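Local structure of ABC-type amino acid transport system, permease component (Caldanaerobacter subterraneus subsp. tengcongensis MB4, 4YMU) at residues C[28-33]-C[151-156]; C[111-116]-C[142-147]; C[159-164]-C[170-175]; C[177-180]-C[184-187]. The protein probably serves as the membrane-spanning permease subunit of an ABC transporter for amino acids, with arginine bound within its membrane domain. One frame throughout, in Å; residues are numbered along the deposited sequence.

Contact 1 of 4, residues C[28-33]-C[151-156]. With ARG (arginine), chain I.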
loop_
_atom_site.group_PDB
_atom_site.type_symbol
_atom_site.label_atom_id
_atom_site.label_comp_id
_atom_site.label_asym_id
_atom_site.label_seq_id
_atom_site.Cartn_x
_atom_site.Cartn_y
_atom_site.Cartn_z
ATOM N N LEU C 28 11.533 -2.757 30.681
ATOM C CA LEU C 28 11.306 -1.529 31.438
ATOM C C LEU C 28 11.434 -0.279 30.563
ATOM O O LEU C 28 10.647 0.659 30.694
ATOM C CB LEU C 28 12.265 -1.457 32.633
ATOM C CG LEU C 28 12.166 -0.235 33.549
ATOM C CD1 LEU C 28 10.752 -0.071 34.102
ATOM C CD2 LEU C 28 13.181 -0.342 34.693
ATOM N N ALA C 29 12.420 -0.273 29.670
ATOM C CA ALA C 29 12.660 0.891 28.827
ATOM C C ALA C 29 11.504 1.063 27.857
ATOM O O ALA C 29 10.859 2.121 27.810
ATOM C CB ALA C 29 13.967 0.743 28.073
ATOM N N VAL C 30 11.227 -0.004 27.114
ATOM C CA VAL C 30 10.151 -0.009 26.140
ATOM C C VAL C 30 8.818 0.347 26.800
ATOM O O VAL C 30 8.063 1.154 26.256
ATOM C CB VAL C 30 10.063 -1.351 25.400
ATOM C CG1 VAL C 30 8.796 -1.409 24.571
ATOM C CG2 VAL C 30 11.290 -1.532 24.508
ATOM N N THR C 31 8.531 -0.254 27.955
ATOM C CA THR C 31 7.324 0.077 28.710
ATOM C C THR C 31 7.225 1.572 28.987
ATOM O O THR C 31 6.191 2.192 28.743
ATOM C CB THR C 31 7.258 -0.665 30.048
ATOM O OG1 THR C 31 6.927 -2.036 29.819
ATOM C CG2 THR C 31 6.188 -0.060 30.933
ATOM N N ILE C 32 8.318 2.144 29.479
ATOM C CA ILE C 32 8.374 3.563 29.792
ATOM C C ILE C 32 8.358 4.376 28.506
ATOM O O ILE C 32 7.708 5.417 28.431
ATOM C CB ILE C 32 9.637 3.899 30.639
ATOM C CG1 ILE C 32 9.454 3.414 32.085
ATOM C CG2 ILE C 32 9.907 5.389 30.644
ATOM C CD1 ILE C 32 10.708 3.474 32.914
ATOM N N GLY C 33 9.060 3.878 27.491
ATOM C CA GLY C 33 9.131 4.541 26.196
ATOM C C GLY C 33 7.782 4.650 25.496
ATOM O O GLY C 33 7.569 5.539 24.668
ATOM N N ASN C 151 6.989 -4.981 17.491
ATOM C CA ASN C 151 8.183 -4.949 16.672
ATOM C C ASN C 151 9.243 -4.015 17.244
ATOM O O ASN C 151 10.439 -4.230 17.057
ATOM C CB ASN C 151 7.810 -4.511 15.269
ATOM C CG ASN C 151 9.009 -4.215 14.412
ATOM O OD1 ASN C 151 9.372 -3.055 14.227
ATOM N ND2 ASN C 151 9.624 -5.257 13.867
ATOM N N GLU C 152 8.800 -2.963 17.922
ATOM C CA GLU C 152 9.719 -2.021 18.532
ATOM C C GLU C 152 10.528 -2.731 19.605
ATOM O O GLU C 152 11.751 -2.632 19.636
ATOM C CB GLU C 152 8.958 -0.816 19.090
ATOM C CG GLU C 152 9.720 0.026 20.116
ATOM C CD GLU C 152 10.809 0.916 19.516
ATOM O OE1 GLU C 152 11.185 0.743 18.333
ATOM O OE2 GLU C 152 11.283 1.816 20.249
ATOM N N PHE C 153 9.826 -3.480 20.451
ATOM C CA PHE C 153 10.431 -4.283 21.498
ATOM C C PHE C 153 11.513 -5.196 20.941
ATOM O O PHE C 153 12.613 -5.254 21.476
ATOM C CB PHE C 153 9.353 -5.126 22.178
ATOM C CG PHE C 153 9.883 -6.091 23.204
ATOM C CD1 PHE C 153 10.250 -7.382 22.843
ATOM C CD2 PHE C 153 10.022 -5.705 24.530
ATOM C CE1 PHE C 153 10.738 -8.272 23.786
ATOM C CE2 PHE C 153 10.503 -6.589 25.480
ATOM C CZ PHE C 153 10.863 -7.877 25.106
ATOM N N ILE C 154 11.203 -5.915 19.869
ATOM C CA ILE C 154 12.171 -6.846 19.297
ATOM C C ILE C 154 13.439 -6.105 18.882
ATOM O O ILE C 154 14.549 -6.568 19.142
ATOM C CB ILE C 154 11.587 -7.615 18.087
ATOM C CG1 ILE C 154 10.439 -8.528 18.533
ATOM C CG2 ILE C 154 12.668 -8.417 17.370
ATOM C CD1 ILE C 154 9.812 -9.315 17.407
ATOM N N VAL C 155 13.264 -4.937 18.273
ATOM C CA VAL C 155 14.388 -4.126 17.825
ATOM C C VAL C 155 15.209 -3.633 19.027
ATOM O O VAL C 155 16.449 -3.610 18.990
ATOM C CB VAL C 155 13.899 -2.918 17.016
ATOM C CG1 VAL C 155 15.039 -1.955 16.744
ATOM C CG2 VAL C 155 13.295 -3.383 15.714
ATOM N N MET C 156 14.507 -3.255 20.091
ATOM C CA MET C 156 15.140 -2.720 21.276
ATOM C C MET C 156 15.976 -3.749 22.032
ATOM O O MET C 156 16.878 -3.369 22.760
ATOM C CB MET C 156 14.090 -2.104 22.197
ATOM C CG MET C 156 13.585 -0.763 21.718
ATOM S SD MET C 156 14.874 0.506 21.750
ATOM C CE MET C 156 14.700 1.033 23.450
HETATM N N ARG I . 20.785 2.117 16.339
HETATM C CA ARG I . 20.092 3.201 15.642
HETATM C C ARG I . 20.345 4.552 16.289
HETATM O O ARG I . 19.966 5.591 15.735
HETATM C CB ARG I . 18.585 2.961 15.611
HETATM C CG ARG I . 17.892 3.103 16.940
HETATM C CD ARG I . 16.455 2.624 16.817
HETATM N NE ARG I . 15.661 2.927 18.000
HETATM C CZ ARG I . 14.448 2.440 18.228
HETATM N NH1 ARG I . 13.798 2.773 19.337
HETATM N NH2 ARG I . 13.889 1.613 17.351
HETATM O OXT ARG I . 20.905 4.620 17.384
#

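Contact 2 of 4, residues C[111-116]-C[142-147]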
loop_
_atom_site.group_PDB
_atom_site.type_symbol
_atom_site.label_atom_id
_atom_site.label_comp_id
_atom_site.label_asym_id
_atom_site.label_seq_id
_atom_site.Cartn_x
_atom_site.Cartn_y
_atom_site.Cartn_z
ATOM N N ILE C 111 -2.453 5.892 13.328
ATOM C CA ILE C 111 -3.638 6.709 13.143
ATOM C C ILE C 111 -3.768 7.132 11.682
ATOM O O ILE C 111 -4.836 7.023 11.098
ATOM C CB ILE C 111 -3.602 7.947 14.037
ATOM C CG1 ILE C 111 -3.692 7.533 15.506
ATOM C CG2 ILE C 111 -4.740 8.889 13.700
ATOM C CD1 ILE C 111 -3.564 8.710 16.488
ATOM N N GLN C 112 -2.679 7.595 11.084
ATOM C CA GLN C 112 -2.716 8.025 9.686
ATOM C C GLN C 112 -3.074 6.875 8.728
ATOM O O GLN C 112 -3.464 7.101 7.580
ATOM C CB GLN C 112 -1.350 8.602 9.306
ATOM C CG GLN C 112 -1.306 9.420 8.030
ATOM C CD GLN C 112 -0.050 9.110 7.215
ATOM O OE1 GLN C 112 1.059 9.018 7.760
ATOM N NE2 GLN C 112 -0.226 8.912 5.904
ATOM N N ALA C 113 -2.983 5.645 9.215
ATOM C CA ALA C 113 -3.129 4.485 8.353
ATOM C C ALA C 113 -4.546 3.945 8.293
ATOM O O ALA C 113 -4.839 3.121 7.446
ATOM C CB ALA C 113 -2.183 3.389 8.766
ATOM N N VAL C 114 -5.426 4.366 9.193
ATOM C CA VAL C 114 -6.814 3.934 9.047
ATOM C C VAL C 114 -7.447 4.727 7.897
ATOM O O VAL C 114 -7.231 5.943 7.784
ATOM C CB VAL C 114 -7.633 4.032 10.374
ATOM C CG1 VAL C 114 -6.763 4.491 11.498
ATOM C CG2 VAL C 114 -8.841 4.938 10.220
ATOM N N ASP C 115 -8.193 4.035 7.034
ATOM C CA ASP C 115 -8.767 4.670 5.839
ATOM C C ASP C 115 -9.541 5.914 6.225
ATOM O O ASP C 115 -10.427 5.835 7.066
ATOM C CB ASP C 115 -9.723 3.716 5.143
ATOM C CG ASP C 115 -10.203 4.245 3.801
ATOM O OD1 ASP C 115 -9.870 3.636 2.755
ATOM O OD2 ASP C 115 -10.959 5.244 3.790
ATOM N N PRO C 116 -9.228 7.058 5.587
ATOM C CA PRO C 116 -9.832 8.375 5.884
ATOM C C PRO C 116 -11.355 8.398 5.670
ATOM O O PRO C 116 -12.065 9.312 6.119
ATOM C CB PRO C 116 -9.131 9.332 4.915
ATOM C CG PRO C 116 -8.489 8.433 3.863
ATOM C CD PRO C 116 -8.232 7.116 4.502
ATOM N N ILE C 142 -5.414 1.593 17.007
ATOM C CA ILE C 142 -4.818 0.694 18.006
ATOM C C ILE C 142 -4.384 -0.648 17.422
ATOM O O ILE C 142 -3.292 -1.147 17.737
ATOM C CB ILE C 142 -5.727 0.505 19.247
ATOM C CG1 ILE C 142 -5.508 1.647 20.236
ATOM C CG2 ILE C 142 -5.472 -0.830 19.930
ATOM C CD1 ILE C 142 -6.727 1.924 21.080
ATOM N N LYS C 143 -5.228 -1.227 16.576
ATOM C CA LYS C 143 -4.871 -2.475 15.912
ATOM C C LYS C 143 -3.764 -2.244 14.900
ATOM O O LYS C 143 -3.057 -3.178 14.528
ATOM C CB LYS C 143 -6.081 -3.141 15.247
ATOM C CG LYS C 143 -7.197 -3.487 16.227
ATOM C CD LYS C 143 -8.434 -3.999 15.500
ATOM C CE LYS C 143 -9.701 -3.876 16.350
ATOM N NZ LYS C 143 -10.922 -4.310 15.587
ATOM N N ASN C 144 -3.605 -1.007 14.438
ATOM C CA ASN C 144 -2.435 -0.732 13.605
ATOM C C ASN C 144 -1.165 -0.646 14.446
ATOM O O ASN C 144 -0.079 -1.013 13.996
ATOM C CB ASN C 144 -2.592 0.563 12.810
ATOM C CG ASN C 144 -3.629 0.460 11.718
ATOM O OD1 ASN C 144 -3.875 -0.621 11.172
ATOM N ND2 ASN C 144 -4.219 1.597 11.363
ATOM N N ILE C 145 -1.329 -0.183 15.684
ATOM C CA ILE C 145 -0.223 0.215 16.534
ATOM C C ILE C 145 0.404 -0.957 17.279
ATOM O O ILE C 145 1.633 -1.100 17.292
ATOM C CB ILE C 145 -0.687 1.274 17.545
ATOM C CG1 ILE C 145 -1.046 2.573 16.822
ATOM C CG2 ILE C 145 0.395 1.540 18.570
ATOM C CD1 ILE C 145 -1.859 3.541 17.665
ATOM N N LEU C 146 -0.440 -1.785 17.895
ATOM C CA LEU C 146 0.028 -2.943 18.667
ATOM C C LEU C 146 1.081 -3.824 17.967
ATOM O O LEU C 146 2.065 -4.214 18.589
ATOM C CB LEU C 146 -1.144 -3.802 19.161
ATOM C CG LEU C 146 -2.090 -3.151 20.176
ATOM C CD1 LEU C 146 -3.151 -4.139 20.639
ATOM C CD2 LEU C 146 -1.335 -2.569 21.359
ATOM N N PRO C 147 0.885 -4.147 16.678
ATOM C CA PRO C 147 1.926 -4.985 16.076
ATOM C C PRO C 147 3.246 -4.239 15.888
ATOM O O PRO C 147 4.298 -4.876 15.854
ATOM C CB PRO C 147 1.344 -5.328 14.697
ATOM C CG PRO C 147 -0.107 -5.120 14.824
ATOM C CD PRO C 147 -0.259 -3.972 15.769
#

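Contact 3 of 4, residues C[159-164]-C[170-175]. With ARG (arginine), chain I; ARG (arginine), chain J.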
loop_
_atom_site.group_PDB
_atom_site.type_symbol
_atom_site.label_atom_id
_atom_site.label_comp_id
_atom_site.label_asym_id
_atom_site.label_seq_id
_atom_site.Cartn_x
_atom_site.Cartn_y
_atom_site.Cartn_z
ATOM N N GLU C 159 19.030 -3.407 20.432
ATOM C CA GLU C 159 19.539 -2.086 20.767
ATOM C C GLU C 159 20.178 -1.995 22.162
ATOM O O GLU C 159 21.155 -1.274 22.342
ATOM C CB GLU C 159 18.459 -1.020 20.593
ATOM C CG GLU C 159 18.101 -0.738 19.135
ATOM C CD GLU C 159 19.238 -0.107 18.344
ATOM O OE1 GLU C 159 20.150 0.472 18.958
ATOM O OE2 GLU C 159 19.223 -0.170 17.100
ATOM N N SER C 160 19.620 -2.733 23.121
ATOM C CA SER C 160 19.993 -2.642 24.522
ATOM C C SER C 160 21.407 -3.185 24.779
ATOM O O SER C 160 22.027 -2.852 25.782
ATOM C CB SER C 160 18.990 -3.401 25.378
ATOM O OG SER C 160 19.150 -4.794 25.181
ATOM N N ALA C 161 21.931 -3.993 23.862
ATOM C CA ALA C 161 23.296 -4.506 23.977
ATOM C C ALA C 161 24.304 -3.372 24.160
ATOM O O ALA C 161 25.450 -3.602 24.547
ATOM C CB ALA C 161 23.667 -5.331 22.762
ATOM N N ILE C 162 23.876 -2.148 23.880
ATOM C CA ILE C 162 24.778 -1.014 23.910
ATOM C C ILE C 162 25.057 -0.504 25.332
ATOM O O ILE C 162 25.970 0.292 25.537
ATOM C CB ILE C 162 24.261 0.120 23.032
ATOM C CG1 ILE C 162 25.434 0.897 22.452
ATOM C CG2 ILE C 162 23.270 1.025 23.791
ATOM C CD1 ILE C 162 24.989 2.158 21.814
ATOM N N VAL C 163 24.296 -0.970 26.316
ATOM C CA VAL C 163 24.567 -0.569 27.686
ATOM C C VAL C 163 25.711 -1.412 28.250
ATOM O O VAL C 163 26.089 -1.268 29.415
ATOM C CB VAL C 163 23.333 -0.714 28.586
ATOM C CG1 VAL C 163 22.161 0.027 27.970
ATOM C CG2 VAL C 163 22.998 -2.195 28.793
ATOM N N SER C 164 26.244 -2.309 27.427
ATOM C CA SER C 164 27.379 -3.098 27.843
ATOM C C SER C 164 28.593 -2.167 27.939
ATOM O O SER C 164 29.374 -2.261 28.884
ATOM C CB SER C 164 27.644 -4.249 26.874
ATOM O OG SER C 164 28.398 -3.816 25.756
ATOM N N ASP C 170 24.708 -6.730 31.027
ATOM C CA ASP C 170 23.724 -7.336 30.145
ATOM C C ASP C 170 24.299 -8.625 29.577
ATOM O O ASP C 170 25.316 -9.124 30.050
ATOM C CB ASP C 170 23.377 -6.390 28.997
ATOM C CG ASP C 170 24.489 -6.309 27.960
ATOM O OD1 ASP C 170 25.681 -6.350 28.351
ATOM O OD2 ASP C 170 24.182 -6.257 26.748
ATOM N N LEU C 171 23.654 -9.156 28.550
ATOM C CA LEU C 171 24.104 -10.384 27.932
ATOM C C LEU C 171 25.431 -10.178 27.178
ATOM O O LEU C 171 26.243 -11.103 27.060
ATOM C CB LEU C 171 23.012 -10.906 26.996
ATOM C CG LEU C 171 23.331 -12.099 26.103
ATOM C CD1 LEU C 171 23.498 -13.357 26.936
ATOM C CD2 LEU C 171 22.233 -12.278 25.054
ATOM N N THR C 172 25.654 -8.970 26.666
ATOM C CA THR C 172 26.845 -8.708 25.862
ATOM C C THR C 172 28.085 -8.536 26.755
ATOM O O THR C 172 29.192 -8.994 26.422
ATOM C CB THR C 172 26.634 -7.468 24.962
ATOM O OG1 THR C 172 25.675 -7.784 23.945
ATOM C CG2 THR C 172 27.919 -7.068 24.280
ATOM N N ARG C 173 27.874 -7.909 27.911
ATOM C CA ARG C 173 28.946 -7.648 28.869
ATOM C C ARG C 173 29.615 -8.939 29.329
ATOM O O ARG C 173 30.810 -8.946 29.618
ATOM C CB ARG C 173 28.405 -6.865 30.062
ATOM C CG ARG C 173 29.458 -6.388 31.046
ATOM C CD ARG C 173 30.660 -5.746 30.356
ATOM N NE ARG C 173 31.193 -4.640 31.152
ATOM C CZ ARG C 173 31.855 -4.775 32.301
ATOM N NH1 ARG C 173 32.083 -5.978 32.818
ATOM N NH2 ARG C 173 32.289 -3.697 32.945
ATOM N N GLN C 174 28.841 -10.025 29.385
ATOM C CA GLN C 174 29.342 -11.317 29.842
ATOM C C GLN C 174 30.635 -11.724 29.151
ATOM O O GLN C 174 31.546 -12.231 29.800
ATOM C CB GLN C 174 28.291 -12.417 29.665
ATOM C CG GLN C 174 26.990 -12.143 30.390
ATOM C CD GLN C 174 27.192 -11.696 31.830
ATOM O OE1 GLN C 174 27.793 -12.402 32.644
ATOM N NE2 GLN C 174 26.676 -10.514 32.152
ATOM N N ALA C 175 30.740 -11.476 27.850
ATOM C CA ALA C 175 31.943 -11.883 27.122
ATOM C C ALA C 175 33.233 -11.268 27.693
ATOM O O ALA C 175 34.311 -11.871 27.617
ATOM C CB ALA C 175 31.818 -11.558 25.672
HETATM N N ARG I . 20.785 2.117 16.339
HETATM C CA ARG I . 20.092 3.201 15.642
HETATM C C ARG I . 20.345 4.552 16.289
HETATM O O ARG I . 19.966 5.591 15.735
HETATM C CB ARG I . 18.585 2.961 15.611
HETATM C CG ARG I . 17.892 3.103 16.940
HETATM C CD ARG I . 16.455 2.624 16.817
HETATM N NE ARG I . 15.661 2.927 18.000
HETATM C CZ ARG I . 14.448 2.440 18.228
HETATM N NH1 ARG I . 13.798 2.773 19.337
HETATM N NH2 ARG I . 13.889 1.613 17.351
HETATM O OXT ARG I . 20.905 4.620 17.384
HETATM N N ARG J . 21.410 -1.224 15.892
HETATM C CA ARG J . 20.581 -2.341 15.448
HETATM C C ARG J . 21.325 -3.665 15.563
HETATM O O ARG J . 20.695 -4.730 15.522
HETATM C CB ARG J . 20.120 -2.137 13.997
HETATM C CG ARG J . 21.223 -2.270 12.960
HETATM C CD ARG J . 20.729 -1.839 11.604
HETATM N NE ARG J . 21.676 -2.154 10.537
HETATM C CZ ARG J . 21.556 -1.722 9.283
HETATM N NH1 ARG J . 20.528 -0.953 8.945
HETATM N NH2 ARG J . 22.455 -2.058 8.371
HETATM O OXT ARG J . 22.558 -3.699 15.675
#

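Contact 4 of 4, residues C[177-180]-C[184-187]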
loop_
_atom_site.group_PDB
_atom_site.type_symbol
_atom_site.label_atom_id
_atom_site.label_comp_id
_atom_site.label_asym_id
_atom_site.label_seq_id
_atom_site.Cartn_x
_atom_site.Cartn_y
_atom_site.Cartn_z
ATOM N N ILE C 177 33.559 -10.390 31.032
ATOM C CA ILE C 177 33.684 -11.127 32.281
ATOM C C ILE C 177 34.356 -12.488 32.061
ATOM O O ILE C 177 35.452 -12.748 32.582
ATOM C CB ILE C 177 32.305 -11.290 32.926
ATOM C CG1 ILE C 177 31.742 -9.911 33.278
ATOM C CG2 ILE C 177 32.370 -12.187 34.147
ATOM C CD1 ILE C 177 30.395 -9.936 33.984
ATOM N N ILE C 178 33.731 -13.317 31.234
ATOM C CA ILE C 178 34.243 -14.643 30.909
ATOM C C ILE C 178 35.678 -14.618 30.394
ATOM O O ILE C 178 36.507 -15.426 30.833
ATOM C CB ILE C 178 33.323 -15.350 29.886
ATOM C CG1 ILE C 178 31.957 -15.625 30.517
ATOM C CG2 ILE C 178 33.930 -16.650 29.404
ATOM C CD1 ILE C 178 30.860 -15.834 29.516
ATOM N N GLN C 179 35.997 -13.689 29.492
ATOM C CA GLN C 179 37.332 -13.714 28.893
ATOM C C GLN C 179 38.362 -13.381 29.967
ATOM O O GLN C 179 39.497 -13.885 29.941
ATOM C CB GLN C 179 37.461 -12.762 27.695
ATOM C CG GLN C 179 37.993 -11.372 28.042
ATOM C CD GLN C 179 39.531 -11.248 27.979
ATOM O OE1 GLN C 179 40.217 -12.026 27.323
ATOM N NE2 GLN C 179 40.055 -10.244 28.651
ATOM N N SER C 180 37.946 -12.591 30.955
ATOM C CA SER C 180 38.885 -12.188 31.978
ATOM C C SER C 180 39.432 -13.421 32.696
ATOM O O SER C 180 40.537 -13.394 33.222
ATOM C CB SER C 180 38.221 -11.234 32.970
ATOM O OG SER C 180 37.323 -11.929 33.811
ATOM N N ARG C 184 39.410 -16.004 26.476
ATOM C CA ARG C 184 38.655 -16.331 25.270
ATOM C C ARG C 184 37.507 -15.351 25.044
ATOM O O ARG C 184 36.627 -15.201 25.893
ATOM C CB ARG C 184 38.104 -17.759 25.346
ATOM C CG ARG C 184 39.167 -18.840 25.341
ATOM C CD ARG C 184 38.565 -20.237 25.361
ATOM N NE ARG C 184 39.587 -21.263 25.170
ATOM C CZ ARG C 184 40.171 -21.537 24.006
ATOM N NH1 ARG C 184 39.846 -20.855 22.918
ATOM N NH2 ARG C 184 41.094 -22.485 23.929
ATOM N N TYR C 185 37.539 -14.683 23.893
ATOM C CA TYR C 185 36.489 -13.749 23.493
ATOM C C TYR C 185 35.544 -14.398 22.489
ATOM O O TYR C 185 34.333 -14.285 22.623
ATOM C CB TYR C 185 37.099 -12.501 22.853
ATOM C CG TYR C 185 37.327 -11.351 23.799
ATOM C CD1 TYR C 185 36.283 -10.830 24.537
ATOM C CD2 TYR C 185 38.593 -10.773 23.943
ATOM C CE1 TYR C 185 36.479 -9.764 25.404
ATOM C CE2 TYR C 185 38.802 -9.709 24.801
ATOM C CZ TYR C 185 37.741 -9.206 25.531
ATOM O OH TYR C 185 37.919 -8.149 26.398
ATOM N N PHE C 186 36.126 -15.058 21.488
ATOM C CA PHE C 186 35.403 -15.710 20.402
ATOM C C PHE C 186 34.194 -16.522 20.841
ATOM O O PHE C 186 33.051 -16.165 20.542
ATOM C CB PHE C 186 36.357 -16.619 19.630
ATOM C CG PHE C 186 35.731 -17.296 18.450
ATOM C CD1 PHE C 186 35.761 -16.697 17.196
ATOM C CD2 PHE C 186 35.114 -18.535 18.581
ATOM C CE1 PHE C 186 35.188 -17.321 16.094
ATOM C CE2 PHE C 186 34.536 -19.165 17.481
ATOM C CZ PHE C 186 34.578 -18.556 16.238
ATOM N N GLU C 187 34.451 -17.620 21.540
ATOM C CA GLU C 187 33.385 -18.547 21.908
ATOM C C GLU C 187 32.216 -17.918 22.702
ATOM O O GLU C 187 31.050 -18.140 22.360
ATOM C CB GLU C 187 33.950 -19.823 22.570
ATOM C CG GLU C 187 35.347 -19.674 23.173
ATOM C CD GLU C 187 36.485 -19.954 22.190
ATOM O OE1 GLU C 187 37.239 -19.017 21.851
ATOM O OE2 GLU C 187 36.658 -21.121 21.782
#

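Contact 1 of 4, residues C[28-33]-C[151-156]
Val30 of helix 12-44 meets Phe153 and Met156 of helix 129-160, and it is the valine methyl CG2 that does the touching. Along 151-156 the first residue of note is Glu152, whose business is with the bound arginine of chain I. Its CG stands anti to the backbone N (chi1 162°) and the chain then bends at chi2, which swings the carboxylate round to meet the guanidinium end of the ligand. The grip is two-pronged: ligand NH2 donates to Glu152 OE1 at 3.0 Å and ligand NH1 to Glu152 OE2 at 2.8 Å. OE2 is also hydrogen-bonded to Ser99 OG of helix 87-112, itself a residue of the pocket, whose bond probably steadies the carboxylate. With a glutamine here, one of the two oxygens gives way to an amide nitrogen, and the guanidinium would probably lose one of the two acceptors this side chain gives it, and the negative charge facing it here. Phe153 comes next; its CA lies 4.2 Å from Val30 CG2, and its ring is also met edge-to-face by Phe203. Val155 adds an apolar wall to the pocket, its CG1 3.8 Å from ligand NH2. Met156 works in both directions. Its CB lies 3.7 Å from Val30 CG2, the two side chains lying alongside each other, pointing opposite ways, while SD approaches ligand NH1 at 3.5 Å. A flexible thioether suits this double role, and a compact branched valine fits between the two helices. The whole is a helix-helix contact, probably within the membrane, that backs a buried, acidic arginine pocket.

Contact 2 of 4, residues C[111-116]-C[142-147]
The turn between helix 87-112 and helix 117-124, which leads into the EAA-loop region of binding-protein-dependent permeases, packs against helix 129-160 where Ala113 and Val114 meet Asn144. One nitrogen does all the touching: Asn144 ND2 lies 3.8 Å from Ala113 CB, 3.7 Å from Val114 N and 3.9 Å from Val114 CG1. The CG of Asn144 is anti to its carbonyl carbon (chi1 -70°), which extends the amide away from its own helix toward the turn, where it crosses Val114 at about a right angle. There ND2 donates to Gly110 O, near the end of helix 87-112; Asn144 OD1 is weakly bonded to Arg215 NH1. Asparagine suits the place because its amide can donate to Gly110 O while its oxygen faces Arg215, and the small Ala113 leaves space for the amide. Beyond the contact Asp115 OD2 caps Gly117 N at the entry to helix 117-124. In 142-147 the helix is kinked at Pro147, which has no N-H to give to the turn before. Around the pair, Lys143 and Pro147 lie against Leu214 and Glu211 of helix 186-214, Ile111 packs on Met45, and Asp115 and Lys143 reach side chains of a different protein.

Contact 3 of 4, residues C[159-164]-C[170-175]
Asp170 and Ser164 both carry the first branch of their side chain between the backbone N and the carbonyl carbon, chi1 74° and 83°. This brings Asp170 OD1 to 3.2 Å from Ser164 CB, and turns Ser164 OG back to a weak bond with Ala161 O (3.2 Å). The aspartate also folds back over its own chain. Its OD1 accepts from Arg173 N at 2.7 Å, on the syn side but well out of the carboxylate plane, while OD2 takes Thr172 N at 3.1 Å from above that plane. OD2 also lies 3.4 Å from Ala161 CA, so the buried carboxylate is held between its own turn and the 3-10 segment 161-163. An alanine in its place takes away both acceptors, and the amides of Thr172 and Arg173 would probably be stranded in the interior. Aspartate suits the site because its short arm reaches these two N-H groups. Gln174 ties the same residue's main chain, NE2 donating to Asp170 O at 2.9 Å, nearly straight (174°). Thr172 packs through two branches: OG1 against Ala161 CB at 3.4 Å, CG2 against Ser164 OG at 3.6 Å; its hydroxyl bonds to Tyr196 OH. Ser164 O sits at the edge of the Arg173 guanidinium. Pro66 and Leu68 of the second subunit pack on Ala161 and Ser164. At the start of 159-164, Glu159 OE2 accepts from the alpha-amino N of both bound arginines. The arrangement is an Asx turn and Asx motif leading toward helix 174-182, beside the arginine pocket.

Contact 4 of 4, residues C[177-180]-C[184-187]
The two backbones are nearest at Gln179 and Arg184, whose CA atoms are 4.7 Å apart. Segment 177-180 is regular helix, whereas 184-187 begins extended at Arg184, passes through Tyr185 and enters helix 186-214 at Phe186, so this is a tight reversal between consecutive helices. The turn brings Arg184 O within 3.1 Å of Gln179 CB. Every close contact across the segments involves Gln179. Its chain bends sharply at chi2 (90°), laying CG and the amide along one face of the Tyr185 ring. CG makes a CH-pi contact, 3.6 Å from the ring centroid and 23° off the normal, offset toward the rim at CZ. The amide plane follows, stacked only 8° from the ring plane, with Gln179 CD 3.6 Å from Tyr185 CE2. Glutamine suits the place because its flexible methylenes can lie on the ring while the flat amide continues the stack. The tyrosine is steadied at its far end, where OH bonds to Asp176 OD1; this fixes the ring under the glutamine. Within 184-187, Arg184 NH1 makes a weak, long salt bridge with Glu187 OE1 (3.4 Å). Ile178 packs inward on Met8 of helix 6-9 and on Leu14 and Phe15 of helix 12-44. Across the dimer, Gln80 of the second subunit accepts from Tyr185 N and Phe186 N, and Phe81 of that subunit meets the Phe186 ring edge-to-face, so the junction of helices 174-182 and 186-214 rests on the partner subunit.

Overall arrangement
Helix 129-160 runs through three of the contacts: contact 2 lies near its middle, contact 1 further on and contact 3 at its end. Along the chain contact 2 is nested inside the loop closed by contact 1, and contacts 3 and 4 follow in series. Contacts 1 and 3, centres about 16 Å apart, both touch the chain I arginine, one at each end of the ligand. Contacts 3 and 4, about 14 Å apart, share helix 174-182 and both meet the second subunit. Contacts 2 and 4 are farthest apart, about 45 Å between centres. One long helix thus links the turn facing another protein to the substrate pocket and dimer interface.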